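Putative phosphohistidine phosphatase SixA (Agrobacterium tumefaciens, PDB 2RFL) is a putative phosphohistidine phosphatase of the histidine phosphatase superfamily, which also includes phosphoglycerate mutases, and probably hydrolyses phosphohistidine or a phosphate ester. Local coordinates at residues A[87-92]-A[117-122]; A[11-16]-A[124-129]. One frame throughout, in Å; residues are numbered along the deposited sequence.

Contact 1. Residues A[87-92]-A[117-122]; sequences DEMYNA and PTMEAT
The carbonyl O of Met89 takes two hydrogen bonds, one from the hydroxyl of Tyr97 and one from a water that carries the contact over to Thr118. The water is tied unequally: it lies 2.7 Å from OG1 of Thr118 and a longer 3.3 Å from O of Met89. The two partners subtend about 142° at the water, which therefore bridges the backbone of 87-92 to a side chain in the first turn of helix 118-127. Beside this bridge the methyl of Ala92 points at the helix and meets both branches of Thr118, with Ala92 CB 4.4 Å from OG1 of Thr118 and CG2 about as far away. In the histidine phosphatase fold this is where the loop after strand 82-85 approaches the Gly-His-Asn-Pro sequence that ends in Pro117 and leads into helix 118-127. Tyr90 turns away from the helix, but its ring meets that of His115 and, edge to face, that of Phe29. On the apolar side the two selenomethionines meet methyl to methyl, Met89 CE lying 4.4 Å from Met119 CE. They get there differently: Met89 is extended about its second torsion (chi2 -173°), whereas Met119 folds at chi2 (53°) and again at the last bond, which turns its terminal methyl toward the loop. Each segment also has its own backbone bonds. Tyr90 N reaches O of Asp87 at 2.9 Å and closes the 3-10 turn, while Thr122 N bonds to O of Thr118 at 3.0 Å within the helix. Tyr97 packs against the side chains of Thr118 and Met119, and its backbone N bonds to OG1 of Thr122.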
ATOM      1  N   ASP A  87      12.766   3.455   6.828  1.00 45.09           N
ATOM      2  CA  ASP A  87      12.328   4.286   7.959  1.00 47.05           C
ATOM      3  C   ASP A  87      11.664   5.587   7.481  1.00 47.64           C
ATOM      4  O   ASP A  87      10.667   6.032   8.055  1.00 47.32           O
ATOM      5  CB  ASP A  87      13.508   4.632   8.900  1.00 48.45           C
ATOM      6  CG  ASP A  87      13.857   3.511   9.926  1.00 48.09           C
ATOM      7  OD1 ASP A  87      13.016   3.035  10.718  1.00 43.24           O
ATOM      8  OD2 ASP A  87      15.043   3.147   9.981  1.00 49.82           O
ATOM      9  N   GLU A  88      12.202   6.153   6.402  1.00 48.39           N
ATOM     10  CA  GLU A  88      11.731   7.417   5.824  1.00 49.17           C
ATOM     11  C   GLU A  88      10.324   7.364   5.159  1.00 48.41           C
ATOM     12  O   GLU A  88       9.817   8.367   4.646  1.00 47.47           O
ATOM     13  CB  GLU A  88      12.789   7.933   4.853  1.00 49.71           C
ATOM     14  CG  GLU A  88      12.852   9.446   4.728  1.00 52.53           C
ATOM     15  CD  GLU A  88      13.690  10.103   5.798  1.00 56.45           C
ATOM     16  OE1 GLU A  88      13.893   9.481   6.865  1.00 60.75           O
ATOM     17  OE2 GLU A  88      14.146  11.248   5.584  1.00 56.72           O
HETATM   18  N   MSE A  89       9.716   6.182   5.181  1.00 48.11           N
HETATM   19  CA  MSE A  89       8.319   6.032   4.793  1.00 47.16           C
HETATM   20  C   MSE A  89       7.388   6.326   5.964  1.00 45.73           C
HETATM   21  O   MSE A  89       6.183   6.505   5.781  1.00 45.44           O
HETATM   22  CB  MSE A  89       8.061   4.621   4.258  1.00 46.37           C
HETATM   23  CG  MSE A  89       8.363   4.454   2.778  1.00 47.51           C
HETATM   24 SE   MSE A  89       7.823   2.710   2.092  1.00 53.11          SE
HETATM   25  CE  MSE A  89       6.005   3.150   1.542  1.00 47.14           C
ATOM     26  N   TYR A  90       7.953   6.377   7.166  1.00 45.16           N
ATOM     27  CA  TYR A  90       7.219   6.833   8.339  1.00 44.40           C
ATOM     28  C   TYR A  90       7.474   8.312   8.609  1.00 45.70           C
ATOM     29  O   TYR A  90       8.623   8.755   8.655  1.00 46.49           O
ATOM     30  CB  TYR A  90       7.600   6.002   9.566  1.00 43.61           C
ATOM     31  CG  TYR A  90       6.983   6.494  10.855  1.00 39.06           C
ATOM     32  CD1 TYR A  90       5.652   6.237  11.154  1.00 35.78           C
ATOM     33  CD2 TYR A  90       7.733   7.216  11.775  1.00 34.06           C
ATOM     34  CE1 TYR A  90       5.084   6.685  12.332  1.00 33.74           C
ATOM     35  CE2 TYR A  90       7.174   7.668  12.955  1.00 32.85           C
ATOM     36  CZ  TYR A  90       5.850   7.400  13.228  1.00 34.33           C
ATOM     37  OH  TYR A  90       5.289   7.848  14.402  1.00 38.18           O
ATOM     38  N   ASN A  91       6.398   9.070   8.786  1.00 46.73           N
ATOM     39  CA  ASN A  91       6.490  10.523   8.869  1.00 48.38           C
ATOM     40  C   ASN A  91       7.324  11.113   7.736  1.00 47.73           C
ATOM     41  O   ASN A  91       8.346  11.756   7.975  1.00 47.25           O
ATOM     42  CB  ASN A  91       7.064  10.949  10.221  1.00 49.78           C
ATOM     43  CG  ASN A  91       6.391  12.190  10.776  1.00 52.78           C
ATOM     44  OD1 ASN A  91       5.268  12.128  11.277  1.00 56.07           O
ATOM     45  ND2 ASN A  91       7.076  13.323  10.688  1.00 49.73           N
ATOM     46  N   ALA A  92       6.882  10.888   6.503  1.00 46.59           N
ATOM     47  CA  ALA A  92       7.673  11.240   5.330  1.00 46.57           C
ATOM     48  C   ALA A  92       7.759  12.752   5.155  1.00 48.05           C
ATOM     49  O   ALA A  92       6.807  13.476   5.445  1.00 47.76           O
ATOM     50  CB  ALA A  92       7.089  10.592   4.084  1.00 44.34           C
ATOM     51  N   PRO A 117      -1.281  10.885   5.334  1.00 32.18           N
ATOM     52  CA  PRO A 117      -1.861  11.369   4.081  1.00 32.60           C
ATOM     53  C   PRO A 117      -1.042  10.971   2.865  1.00 32.89           C
ATOM     54  O   PRO A 117      -1.563  11.037   1.750  1.00 33.86           O
ATOM     55  CB  PRO A 117      -1.777  12.902   4.200  1.00 32.16           C
ATOM     56  CG  PRO A 117      -1.101  13.208   5.397  1.00 30.41           C
ATOM     57  CD  PRO A 117      -0.650  11.988   6.089  1.00 33.04           C
ATOM     58  N   THR A 118       0.225  10.604   3.071  1.00 32.35           N
ATOM     59  CA  THR A 118       1.103  10.260   1.961  1.00 32.83           C
ATOM     60  C   THR A 118       0.548   9.199   1.002  1.00 32.31           C
ATOM     61  O   THR A 118       0.715   9.308  -0.193  1.00 32.59           O
ATOM     62  CB  THR A 118       2.457   9.819   2.477  1.00 32.49           C
ATOM     63  OG1 THR A 118       2.711  10.510   3.700  1.00 35.01           O
ATOM     64  CG2 THR A 118       3.564  10.108   1.453  1.00 30.41           C
HETATM   65  N   MSE A 119      -0.091   8.173   1.532  1.00 32.97           N
HETATM   66  CA  MSE A 119      -0.652   7.106   0.695  1.00 33.84           C
HETATM   67  C   MSE A 119      -1.790   7.639  -0.202  1.00 33.46           C
HETATM   68  O   MSE A 119      -1.745   7.478  -1.425  1.00 31.88           O
HETATM   69  CB  MSE A 119      -1.098   5.897   1.558  1.00 33.49           C
HETATM   70  CG  MSE A 119      -1.268   4.552   0.773  1.00 36.06           C
HETATM   71 SE   MSE A 119       0.290   3.965  -0.343  0.95 46.98          SE
HETATM   72  CE  MSE A 119       1.614   3.643   1.077  1.00 41.09           C
ATOM     73  N   GLU A 120      -2.790   8.272   0.428  1.00 34.51           N
ATOM     74  CA  GLU A 120      -3.883   8.962  -0.292  1.00 35.01           C
ATOM     75  C   GLU A 120      -3.342   9.973  -1.310  1.00 33.48           C
ATOM     76  O   GLU A 120      -3.828  10.022  -2.436  1.00 32.95           O
ATOM     77  CB  GLU A 120      -4.881   9.630   0.680  1.00 36.00           C
ATOM     78  CG  GLU A 120      -6.312   9.763   0.120  1.00 41.03           C
ATOM     79  CD  GLU A 120      -7.385  10.210   1.161  1.00 46.96           C
ATOM     80  OE1 GLU A 120      -7.307   9.813   2.347  1.00 48.51           O
ATOM     81  OE2 GLU A 120      -8.317  10.971   0.783  1.00 50.10           O
ATOM     82  N   ALA A 121      -2.323  10.747  -0.940  1.00 32.18           N
ATOM     83  CA  ALA A 121      -1.730  11.713  -1.884  1.00 31.98           C
ATOM     84  C   ALA A 121      -1.079  11.080  -3.124  1.00 30.71           C
ATOM     85  O   ALA A 121      -1.212  11.575  -4.233  1.00 30.90           O
ATOM     86  CB  ALA A 121      -0.764  12.616  -1.182  1.00 32.46           C
ATOM     87  N   THR A 122      -0.406   9.967  -2.921  1.00 29.80           N
ATOM     88  CA  THR A 122       0.145   9.173  -3.989  1.00 28.60           C
ATOM     89  C   THR A 122      -0.877   8.668  -4.997  1.00 29.02           C
ATOM     90  O   THR A 122      -0.650   8.739  -6.211  1.00 28.19           O
ATOM     91  CB  THR A 122       0.929   8.007  -3.394  1.00 27.95           C
ATOM     92  OG1 THR A 122       1.704   8.513  -2.289  1.00 26.14           O
ATOM     93  CG2 THR A 122       1.835   7.402  -4.442  1.00 24.92           C
TER
HETATM   94  O   HOH W   1       3.958   8.914   5.534  1.00 42.25           O

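Contact 2. Residues A[11-16]-A[124-129]; sequences VYLLRH and EAMIGE
Helix 118-127 packs on one face of the mixed central sheet, and contact 2 is where its last turn meets strand 10-15. A single side chain crosses from the helix: Met126, a selenomethionine, runs straight out beyond CG (chi3 179°) and sets its selenium over the strand. Val11 comes from the other side tip to tip, with CG1 4.1 Å from SE of Met126. Two residues on, the same strand face presents Leu13, whose CD1 lies 4.3 Å from that SE. The selenium therefore rests near both branched side chains, and the contact is wholly apolar. The extended side chain covers most of the distance between the backbones, the CA atoms of Val11 and Met126 being 10.2 Å apart. Leu98 and Ile101 of helix 98-102 also touch Met126, and Ile101 touches Val11 as well. The helix ends just past the contact, where Gly128 N bonds to O of Glu124 at 2.7 Å and Gly128 turns to positive phi (91°). Leu14, on the opposite face of the strand, packs onto Trp73 of helix 64-77, so strand 10-15 is covered on both faces, as in the alpha-beta-alpha sandwich of the histidine phosphatases.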
ATOM      1  N   VAL A  11       1.406  -0.972 -10.017  1.00 40.80           N
ATOM      2  CA  VAL A  11       1.562  -0.366  -8.692  1.00 39.16           C
ATOM      3  C   VAL A  11       0.466  -0.816  -7.724  1.00 37.40           C
ATOM      4  O   VAL A  11      -0.719  -0.607  -7.954  1.00 36.53           O
ATOM      5  CB  VAL A  11       1.521   1.187  -8.761  1.00 39.24           C
ATOM      6  CG1 VAL A  11       1.289   1.825  -7.400  1.00 37.30           C
ATOM      7  CG2 VAL A  11       2.804   1.721  -9.321  1.00 42.94           C
ATOM      8  N   TYR A  12       0.880  -1.412  -6.622  1.00 35.51           N
ATOM      9  CA  TYR A  12      -0.031  -1.676  -5.519  1.00 33.62           C
ATOM     10  C   TYR A  12       0.231  -0.671  -4.422  1.00 32.10           C
ATOM     11  O   TYR A  12       1.407  -0.417  -4.063  1.00 31.16           O
ATOM     12  CB  TYR A  12       0.166  -3.076  -4.973  1.00 33.66           C
ATOM     13  CG  TYR A  12       0.043  -4.207  -5.992  1.00 34.68           C
ATOM     14  CD1 TYR A  12       1.184  -4.849  -6.487  1.00 31.79           C
ATOM     15  CD2 TYR A  12      -1.236  -4.674  -6.416  1.00 33.30           C
ATOM     16  CE1 TYR A  12       1.066  -5.902  -7.403  1.00 35.43           C
ATOM     17  CE2 TYR A  12      -1.363  -5.735  -7.322  1.00 31.61           C
ATOM     18  CZ  TYR A  12      -0.209  -6.337  -7.814  1.00 35.72           C
ATOM     19  OH  TYR A  12      -0.316  -7.383  -8.710  1.00 36.09           O
ATOM     20  N   LEU A  13      -0.864  -0.092  -3.923  1.00 30.41           N
ATOM     21  CA  LEU A  13      -0.871   0.867  -2.820  1.00 29.81           C
ATOM     22  C   LEU A  13      -1.716   0.419  -1.643  1.00 30.23           C
ATOM     23  O   LEU A  13      -2.973   0.457  -1.706  1.00 29.49           O
ATOM     24  CB  LEU A  13      -1.444   2.214  -3.290  1.00 30.69           C
ATOM     25  CG  LEU A  13      -0.861   3.031  -4.430  1.00 28.37           C
ATOM     26  CD1 LEU A  13      -1.743   4.239  -4.585  1.00 29.59           C
ATOM     27  CD2 LEU A  13       0.520   3.442  -4.095  1.00 31.07           C
ATOM     28  N   LEU A  14      -1.016   0.072  -0.562  1.00 29.86           N
ATOM     29  CA  LEU A  14      -1.561  -0.561   0.631  1.00 30.24           C
ATOM     30  C   LEU A  14      -1.425   0.328   1.875  1.00 30.54           C
ATOM     31  O   LEU A  14      -0.321   0.651   2.344  1.00 30.36           O
ATOM     32  CB  LEU A  14      -0.888  -1.954   0.883  1.00 29.80           C
ATOM     33  CG  LEU A  14      -1.284  -2.767   2.151  1.00 28.47           C
ATOM     34  CD1 LEU A  14      -2.788  -3.126   2.222  1.00 25.85           C
ATOM     35  CD2 LEU A  14      -0.438  -4.038   2.382  1.00 23.26           C
ATOM     36  N   ARG A  15      -2.558   0.705   2.440  1.00 32.01           N
ATOM     37  CA  ARG A  15      -2.508   1.380   3.708  1.00 32.47           C
ATOM     38  C   ARG A  15      -2.418   0.306   4.779  1.00 33.22           C
ATOM     39  O   ARG A  15      -2.996  -0.764   4.629  1.00 31.91           O
ATOM     40  CB  ARG A  15      -3.693   2.302   3.911  1.00 32.51           C
ATOM     41  CG  ARG A  15      -3.551   3.129   5.194  1.00 32.65           C
ATOM     42  CD  ARG A  15      -4.489   4.301   5.288  1.00 28.81           C
ATOM     43  NE  ARG A  15      -4.451   4.814   6.637  1.00 24.97           N
ATOM     44  CZ  ARG A  15      -5.505   5.332   7.262  1.00 27.56           C
ATOM     45  NH1 ARG A  15      -6.666   5.460   6.623  1.00 27.33           N
ATOM     46  NH2 ARG A  15      -5.400   5.740   8.522  1.00 23.94           N
ATOM     47  N   HIS A  16      -1.649   0.591   5.832  1.00 34.36           N
ATOM     48  CA  HIS A  16      -1.455  -0.321   6.931  1.00 35.96           C
ATOM     49  C   HIS A  16      -2.832  -0.587   7.554  1.00 37.94           C
ATOM     50  O   HIS A  16      -3.760   0.225   7.412  1.00 37.18           O
ATOM     51  CB  HIS A  16      -0.465   0.253   7.966  1.00 35.62           C
ATOM     52  CG  HIS A  16      -0.985   1.456   8.692  1.00 36.69           C
ATOM     53  ND1 HIS A  16      -1.889   1.368   9.736  1.00 36.08           N
ATOM     54  CD2 HIS A  16      -0.780   2.778   8.487  1.00 36.50           C
ATOM     55  CE1 HIS A  16      -2.204   2.583  10.146  1.00 34.02           C
ATOM     56  NE2 HIS A  16      -1.536   3.454   9.414  1.00 33.84           N
ATOM     57  N   GLU A 124      -3.837   9.968  -5.449  1.00 32.83           N
ATOM     58  CA  GLU A 124      -4.365  11.192  -6.027  1.00 35.60           C
ATOM     59  C   GLU A 124      -3.446  11.642  -7.178  1.00 36.01           C
ATOM     60  O   GLU A 124      -3.912  11.887  -8.286  1.00 34.32           O
ATOM     61  CB  GLU A 124      -4.583  12.307  -4.957  1.00 36.27           C
ATOM     62  CG  GLU A 124      -5.388  13.523  -5.465  1.00 40.48           C
ATOM     63  CD  GLU A 124      -5.278  14.826  -4.620  1.00 46.99           C
ATOM     64  OE1 GLU A 124      -4.480  14.913  -3.648  1.00 46.33           O
ATOM     65  OE2 GLU A 124      -6.011  15.788  -4.962  1.00 49.37           O
ATOM     66  N   ALA A 125      -2.139  11.704  -6.901  1.00 37.00           N
ATOM     67  CA  ALA A 125      -1.103  12.094  -7.881  1.00 37.54           C
ATOM     68  C   ALA A 125      -1.208  11.348  -9.180  1.00 37.19           C
ATOM     69  O   ALA A 125      -0.923  11.907 -10.225  1.00 37.30           O
ATOM     70  CB  ALA A 125       0.279  11.880  -7.295  1.00 37.78           C
HETATM   71  N   MSE A 126      -1.640  10.088  -9.095  1.00 37.43           N
HETATM   72  CA  MSE A 126      -1.688   9.144 -10.208  1.00 37.25           C
HETATM   73  C   MSE A 126      -3.031   9.109 -10.966  1.00 38.02           C
HETATM   74  O   MSE A 126      -3.034   8.950 -12.160  1.00 37.48           O
HETATM   75  CB  MSE A 126      -1.325   7.733  -9.730  1.00 36.24           C
HETATM   76  CG  MSE A 126       0.003   7.554  -9.007  1.00 36.32           C
HETATM   77 SE   MSE A 126       0.187   5.739  -8.139  0.84 43.52          SE
HETATM   78  CE  MSE A 126       1.954   6.028  -7.440  1.00 45.44           C
ATOM     79  N   ILE A 127      -4.161   9.201 -10.266  1.00 39.90           N
ATOM     80  CA  ILE A 127      -5.495   9.083 -10.887  1.00 41.35           C
ATOM     81  C   ILE A 127      -6.343  10.369 -10.791  1.00 42.48           C
ATOM     82  O   ILE A 127      -7.394  10.483 -11.439  1.00 42.34           O
ATOM     83  CB  ILE A 127      -6.325   7.859 -10.362  1.00 42.11           C
ATOM     84  CG1 ILE A 127      -6.780   8.085  -8.913  1.00 43.68           C
ATOM     85  CG2 ILE A 127      -5.568   6.496 -10.514  1.00 40.64           C
ATOM     86  CD1 ILE A 127      -7.926   7.184  -8.515  1.00 44.86           C
ATOM     87  N   GLY A 128      -5.861  11.348 -10.039  1.00 42.95           N
ATOM     88  CA  GLY A 128      -6.495  12.660  -9.974  1.00 45.27           C
ATOM     89  C   GLY A 128      -7.505  12.725  -8.859  1.00 46.65           C
ATOM     90  O   GLY A 128      -8.018  11.707  -8.430  1.00 45.96           O
ATOM     91  N   GLU A 129      -7.791  13.931  -8.376  1.00 49.40           N
ATOM     92  CA  GLU A 129      -8.814  14.119  -7.332  1.00 51.13           C
ATOM     93  C   GLU A 129     -10.257  13.652  -7.704  1.00 51.10           C
ATOM     94  O   GLU A 129     -10.920  13.020  -6.890  1.00 50.64           O
ATOM     95  CB  GLU A 129      -8.809  15.546  -6.816  1.00 52.17           C
ATOM     96  CG  GLU A 129      -8.944  16.598  -7.879  1.00 56.25           C
ATOM     97  CD  GLU A 129      -9.539  17.883  -7.337  1.00 60.44           C
ATOM     98  OE1 GLU A 129      -8.762  18.813  -7.044  1.00 61.71           O
ATOM     99  OE2 GLU A 129     -10.783  17.955  -7.195  1.00 63.02           O
TER

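Overall arrangement
Contacts 1 and 2 share helix 118-127, its first turns serving contact 1 and its last turn contact 2; their centres are 11 Å apart. Met119 connects them: its SE lies 3.8 Å from CD2 of Leu13, and its CE lies 3.8 Å from the backbone O of Leu14. Thr122 adds to the join, with CG2 4.2 Å from Leu13 CD2. Along the chain, contact 1 is nested within the loop that contact 2 closes. Strand 10-15 leads into the Arg15-His16 pair, and the rings of His16 and His115 meet, consistent with the two-histidine phosphate pocket of this superfamily; such a pocket would probably lie near contact 1, since the ring of Tyr90, in 87-92, meets that of His115.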